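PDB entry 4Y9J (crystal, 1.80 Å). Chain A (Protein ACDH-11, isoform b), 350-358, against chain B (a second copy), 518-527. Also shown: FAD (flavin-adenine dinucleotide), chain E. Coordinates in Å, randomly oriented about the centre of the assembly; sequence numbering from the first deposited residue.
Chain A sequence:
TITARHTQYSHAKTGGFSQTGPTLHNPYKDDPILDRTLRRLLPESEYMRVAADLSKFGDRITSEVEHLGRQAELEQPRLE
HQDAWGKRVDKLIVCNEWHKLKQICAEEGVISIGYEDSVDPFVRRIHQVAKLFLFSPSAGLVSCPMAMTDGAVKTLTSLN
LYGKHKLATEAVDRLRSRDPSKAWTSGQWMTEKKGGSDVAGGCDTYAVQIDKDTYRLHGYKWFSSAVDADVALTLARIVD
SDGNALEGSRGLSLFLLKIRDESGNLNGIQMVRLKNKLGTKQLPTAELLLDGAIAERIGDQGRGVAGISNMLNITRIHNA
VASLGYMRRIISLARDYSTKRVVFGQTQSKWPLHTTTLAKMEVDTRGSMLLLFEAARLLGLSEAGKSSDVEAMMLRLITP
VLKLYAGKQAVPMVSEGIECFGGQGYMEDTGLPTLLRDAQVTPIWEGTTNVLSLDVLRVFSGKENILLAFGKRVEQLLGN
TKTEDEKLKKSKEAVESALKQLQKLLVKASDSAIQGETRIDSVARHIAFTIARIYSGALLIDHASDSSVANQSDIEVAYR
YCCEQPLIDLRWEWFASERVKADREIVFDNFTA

Chain A, residues 350-358: KWPLHTTTL
Chain B, residues 518-527: TRIDSVARHI

The chain A stretch enters a helix at P352(A), with W351(A) as N-cap, and packs against the turn of chain B that leads into a helix at A524(B); the nearest pair of CA atoms is that of L353(A) and S522(B), 4.1 Å apart. K350(A) stays out of reach. W351(A) (chi1 -74°, chi2 114°) has N1A of FAD over one ring face, while D521(B) OD2 sits at the ring edge, 4.5 Å from CE3.

P352(A), C-gamma exo, points toward chain B and lays its CD over one face of the R519(B) guanidinium, 3.2 Å from NH2. That guanidinium is held by D521(B) (chi1 p) in a salt bridge, NH2 to OD2 2.7 Å. The same OD2 accepts from a water (2.6 Å) that in turn accepts from L353(A) N (2.9 Å), so the carboxylate also reaches the first helical turn.

L353(A) (t, p) sets CB 3.4 Å from D521(B) O and CD2 4.0 Å from A524(B) CB, an apolar contact. The CA-to-CB bond of H354(A) points away from chain B, and the residue makes no contact with that stretch. T356(A) (m) donates OG1 to P352(A) O at 3.0 Å and brings OG1 within 2.7 Å of S522(B) OG (chi1 t). Finally, T357(A) (m) places CG2 over the R525(B) guanidinium, 4.0 Å from NH2.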

# COMPACT_ATOMS: atom_id res chain seq x y z
N LYS A 350 -23.55 -21.05 -27.78
CA LYS A 350 -24.64 -21.47 -28.63
C LYS A 350 -25.46 -20.33 -29.21
O LYS A 350 -26.34 -20.57 -30.05
CB LYS A 350 -25.64 -22.28 -27.82
CG LYS A 350 -25.13 -23.57 -27.26
CD LYS A 350 -24.40 -24.42 -28.24
CE LYS A 350 -24.68 -25.90 -27.97
NZ LYS A 350 -24.88 -26.09 -26.51
N TRP A 351 -25.25 -19.10 -28.72
CA TRP A 351 -26.03 -17.91 -29.20
C TRP A 351 -25.38 -17.33 -30.43
O TRP A 351 -24.18 -16.97 -30.35
CB TRP A 351 -26.07 -16.86 -28.09
CG TRP A 351 -26.94 -17.21 -27.05
CD1 TRP A 351 -26.59 -17.50 -25.76
CD2 TRP A 351 -28.37 -17.34 -27.14
NE1 TRP A 351 -27.75 -17.80 -25.05
CE2 TRP A 351 -28.83 -17.72 -25.88
CE3 TRP A 351 -29.29 -17.19 -28.18
CZ2 TRP A 351 -30.18 -17.93 -25.61
CZ3 TRP A 351 -30.64 -17.42 -27.93
CH2 TRP A 351 -31.06 -17.75 -26.64
N PRO A 352 -26.07 -17.33 -31.58
CA PRO A 352 -25.41 -16.88 -32.81
C PRO A 352 -24.83 -15.46 -32.72
O PRO A 352 -23.80 -15.17 -33.34
CB PRO A 352 -26.53 -16.89 -33.84
CG PRO A 352 -27.51 -17.88 -33.34
CD PRO A 352 -27.41 -17.89 -31.85
N LEU A 353 -25.48 -14.58 -31.95
CA LEU A 353 -24.94 -13.21 -31.80
C LEU A 353 -23.53 -13.18 -31.16
O LEU A 353 -22.63 -12.39 -31.51
CB LEU A 353 -25.92 -12.37 -30.98
CG LEU A 353 -25.58 -10.91 -30.69
CD1 LEU A 353 -25.19 -10.16 -31.95
CD2 LEU A 353 -26.78 -10.27 -30.00
N HIS A 354 -23.35 -14.09 -30.21
CA HIS A 354 -22.09 -14.23 -29.57
C HIS A 354 -20.99 -14.73 -30.52
O HIS A 354 -19.89 -14.17 -30.56
CB HIS A 354 -22.20 -15.12 -28.34
CG HIS A 354 -21.14 -14.83 -27.34
ND1 HIS A 354 -20.07 -15.67 -27.09
CD2 HIS A 354 -21.02 -13.80 -26.47
CE1 HIS A 354 -19.33 -15.15 -26.14
NE2 HIS A 354 -19.86 -14.00 -25.78
N THR A 355 -21.28 -15.78 -31.26
CA THR A 355 -20.29 -16.34 -32.21
C THR A 355 -20.05 -15.42 -33.43
O THR A 355 -18.97 -15.41 -34.00
CB THR A 355 -20.60 -17.81 -32.58
OG1 THR A 355 -21.99 -17.98 -32.90
CG2 THR A 355 -20.28 -18.66 -31.37
N THR A 356 -21.04 -14.61 -33.78
CA THR A 356 -20.88 -13.60 -34.83
C THR A 356 -19.82 -12.58 -34.42
O THR A 356 -18.93 -12.22 -35.18
CB THR A 356 -22.24 -12.94 -35.12
OG1 THR A 356 -23.01 -13.85 -35.91
CG2 THR A 356 -22.09 -11.62 -35.87
N THR A 357 -19.88 -12.14 -33.18
CA THR A 357 -18.93 -11.13 -32.65
C THR A 357 -17.55 -11.75 -32.62
O THR A 357 -16.57 -11.14 -33.04
CB THR A 357 -19.40 -10.66 -31.25
OG1 THR A 357 -20.75 -10.20 -31.37
CG2 THR A 357 -18.53 -9.60 -30.68
N LEU A 358 -17.43 -12.95 -32.07
CA LEU A 358 -16.14 -13.61 -32.00
C LEU A 358 -15.60 -14.01 -33.37
O LEU A 358 -14.35 -13.91 -33.62
CB LEU A 358 -16.19 -14.84 -31.07
CG LEU A 358 -16.27 -14.60 -29.57
CD1 LEU A 358 -16.60 -15.92 -28.88
CD2 LEU A 358 -14.90 -14.09 -29.09
N THR B 518 -33.59 -18.50 -40.81
CA THR B 518 -33.20 -17.09 -40.63
C THR B 518 -32.96 -16.84 -39.16
O THR B 518 -33.72 -17.32 -38.31
CB THR B 518 -34.32 -16.20 -41.16
OG1 THR B 518 -34.47 -16.46 -42.56
CG2 THR B 518 -34.06 -14.75 -40.96
N ARG B 519 -31.87 -16.14 -38.83
CA ARG B 519 -31.49 -15.87 -37.43
C ARG B 519 -31.18 -14.38 -37.32
O ARG B 519 -30.05 -13.95 -37.43
CB ARG B 519 -30.29 -16.73 -36.97
CG ARG B 519 -30.54 -18.23 -37.01
CD ARG B 519 -31.19 -18.91 -35.79
NE ARG B 519 -30.91 -18.31 -34.45
CZ ARG B 519 -30.78 -19.01 -33.29
NH1 ARG B 519 -30.82 -20.36 -33.29
NH2 ARG B 519 -30.57 -18.38 -32.09
N ILE B 520 -32.23 -13.58 -37.10
CA ILE B 520 -32.09 -12.15 -37.02
C ILE B 520 -31.27 -11.77 -35.81
O ILE B 520 -30.59 -10.74 -35.81
CB ILE B 520 -33.50 -11.45 -36.96
CG1 ILE B 520 -33.34 -9.93 -37.05
CG2 ILE B 520 -34.23 -11.84 -35.67
CD1 ILE B 520 -34.61 -9.21 -37.46
N ASP B 521 -31.34 -12.59 -34.76
CA ASP B 521 -30.54 -12.39 -33.58
C ASP B 521 -29.02 -12.33 -33.87
O ASP B 521 -28.31 -11.59 -33.21
CB ASP B 521 -30.83 -13.47 -32.50
CG ASP B 521 -30.75 -14.90 -33.03
OD1 ASP B 521 -31.42 -15.25 -34.03
OD2 ASP B 521 -30.11 -15.73 -32.35
N SER B 522 -28.57 -13.11 -34.86
CA SER B 522 -27.17 -13.17 -35.29
C SER B 522 -26.65 -11.81 -35.70
O SER B 522 -25.48 -11.44 -35.43
CB SER B 522 -26.97 -14.17 -36.44
OG SER B 522 -25.58 -14.44 -36.44
N VAL B 523 -27.55 -11.02 -36.30
CA VAL B 523 -27.17 -9.71 -36.85
C VAL B 523 -27.71 -8.57 -36.01
O VAL B 523 -27.79 -7.43 -36.46
CB VAL B 523 -27.57 -9.57 -38.33
CG1 VAL B 523 -26.75 -10.55 -39.18
CG2 VAL B 523 -29.05 -9.84 -38.57
N ALA B 524 -28.07 -8.84 -34.76
CA ALA B 524 -28.74 -7.78 -33.96
C ALA B 524 -27.83 -6.52 -33.82
O ALA B 524 -28.32 -5.39 -33.85
CB ALA B 524 -29.12 -8.33 -32.62
N ARG B 525 -26.50 -6.67 -33.68
CA ARG B 525 -25.65 -5.53 -33.53
C ARG B 525 -25.56 -4.69 -34.81
O ARG B 525 -25.53 -3.47 -34.78
CB ARG B 525 -24.21 -5.97 -33.01
CG ARG B 525 -23.33 -4.79 -32.79
CD ARG B 525 -21.86 -5.13 -32.51
NE ARG B 525 -21.69 -5.80 -31.26
CZ ARG B 525 -20.55 -5.74 -30.54
NH1 ARG B 525 -19.51 -5.01 -30.97
NH2 ARG B 525 -20.49 -6.39 -29.42
N HIS B 526 -25.50 -5.36 -35.96
CA HIS B 526 -25.46 -4.67 -37.24
C HIS B 526 -26.75 -3.85 -37.48
O HIS B 526 -26.68 -2.76 -37.94
CB HIS B 526 -25.23 -5.65 -38.37
CG HIS B 526 -23.94 -6.40 -38.27
ND1 HIS B 526 -23.73 -7.41 -37.36
CD2 HIS B 526 -22.80 -6.29 -38.98
CE1 HIS B 526 -22.50 -7.90 -37.52
NE2 HIS B 526 -21.91 -7.22 -38.48
N ILE B 527 -27.90 -4.42 -37.13
CA ILE B 527 -29.20 -3.73 -37.20
C ILE B 527 -29.15 -2.51 -36.27
O ILE B 527 -29.40 -1.38 -36.74
CB ILE B 527 -30.36 -4.68 -36.82
CG1 ILE B 527 -30.49 -5.77 -37.85
CG2 ILE B 527 -31.68 -3.89 -36.61
CD1 ILE B 527 -31.47 -6.89 -37.53
PA FAD E . -22.80 -12.06 -18.69
O1A FAD E . -24.26 -11.90 -19.13
O2A FAD E . -22.41 -13.35 -17.96
O5B FAD E . -21.85 -12.10 -20.00
C5B FAD E . -21.88 -11.02 -20.91
C4B FAD E . -21.56 -11.57 -22.27
O4B FAD E . -22.60 -12.54 -22.54
C3B FAD E . -21.56 -10.55 -23.36
O3B FAD E . -20.84 -11.02 -24.56
C2B FAD E . -23.02 -10.61 -23.75
O2B FAD E . -23.25 -10.07 -25.07
C1B FAD E . -23.28 -12.14 -23.71
N9A FAD E . -24.72 -12.46 -23.67
C8A FAD E . -25.55 -12.39 -22.59
N7A FAD E . -26.82 -12.69 -22.96
C5A FAD E . -26.80 -13.01 -24.30
C6A FAD E . -27.78 -13.43 -25.30
N6A FAD E . -29.08 -13.62 -24.93
N1A FAD E . -27.33 -13.63 -26.56
C2A FAD E . -26.06 -13.43 -26.91
N3A FAD E . -25.10 -13.06 -26.06
C4A FAD E . -25.42 -12.84 -24.76
N1 FAD E . -25.01 -4.54 -11.56
C2 FAD E . -25.92 -4.13 -10.62
O2 FAD E . -27.05 -4.69 -10.63
N3 FAD E . -25.74 -3.13 -9.82
C4 FAD E . -24.64 -2.42 -9.71
O4 FAD E . -24.52 -1.52 -8.91
C4X FAD E . -23.56 -2.82 -10.69
N5 FAD E . -22.31 -2.19 -10.55
C5X FAD E . -21.37 -2.66 -11.50
C6 FAD E . -20.10 -2.01 -11.44
C7 FAD E . -19.10 -2.39 -12.39
C7M FAD E . -17.81 -1.64 -12.30
C8 FAD E . -19.39 -3.48 -13.30
C8M FAD E . -18.30 -3.92 -14.30
C9 FAD E . -20.61 -4.13 -13.37
C9A FAD E . -21.64 -3.75 -12.44
N10 FAD E . -22.84 -4.41 -12.46
C10 FAD E . -23.81 -3.95 -11.54
C1' FAD E . -23.07 -5.53 -13.30
C2' FAD E . -23.39 -5.33 -14.79
O2' FAD E . -24.72 -4.90 -15.01
C3' FAD E . -23.15 -6.66 -15.50
O3' FAD E . -21.77 -6.89 -15.40
C4' FAD E . -23.63 -6.61 -16.94
O4' FAD E . -25.03 -6.39 -17.03
C5' FAD E . -23.22 -7.88 -17.70
O5' FAD E . -23.81 -9.07 -17.03
P FAD E . -22.76 -10.23 -16.49
O1P FAD E . -21.67 -9.55 -15.76
O2P FAD E . -23.59 -11.31 -15.83
O3P FAD E . -22.18 -10.83 -17.90
O HOH W 1 -28.09 -15.12 -30.82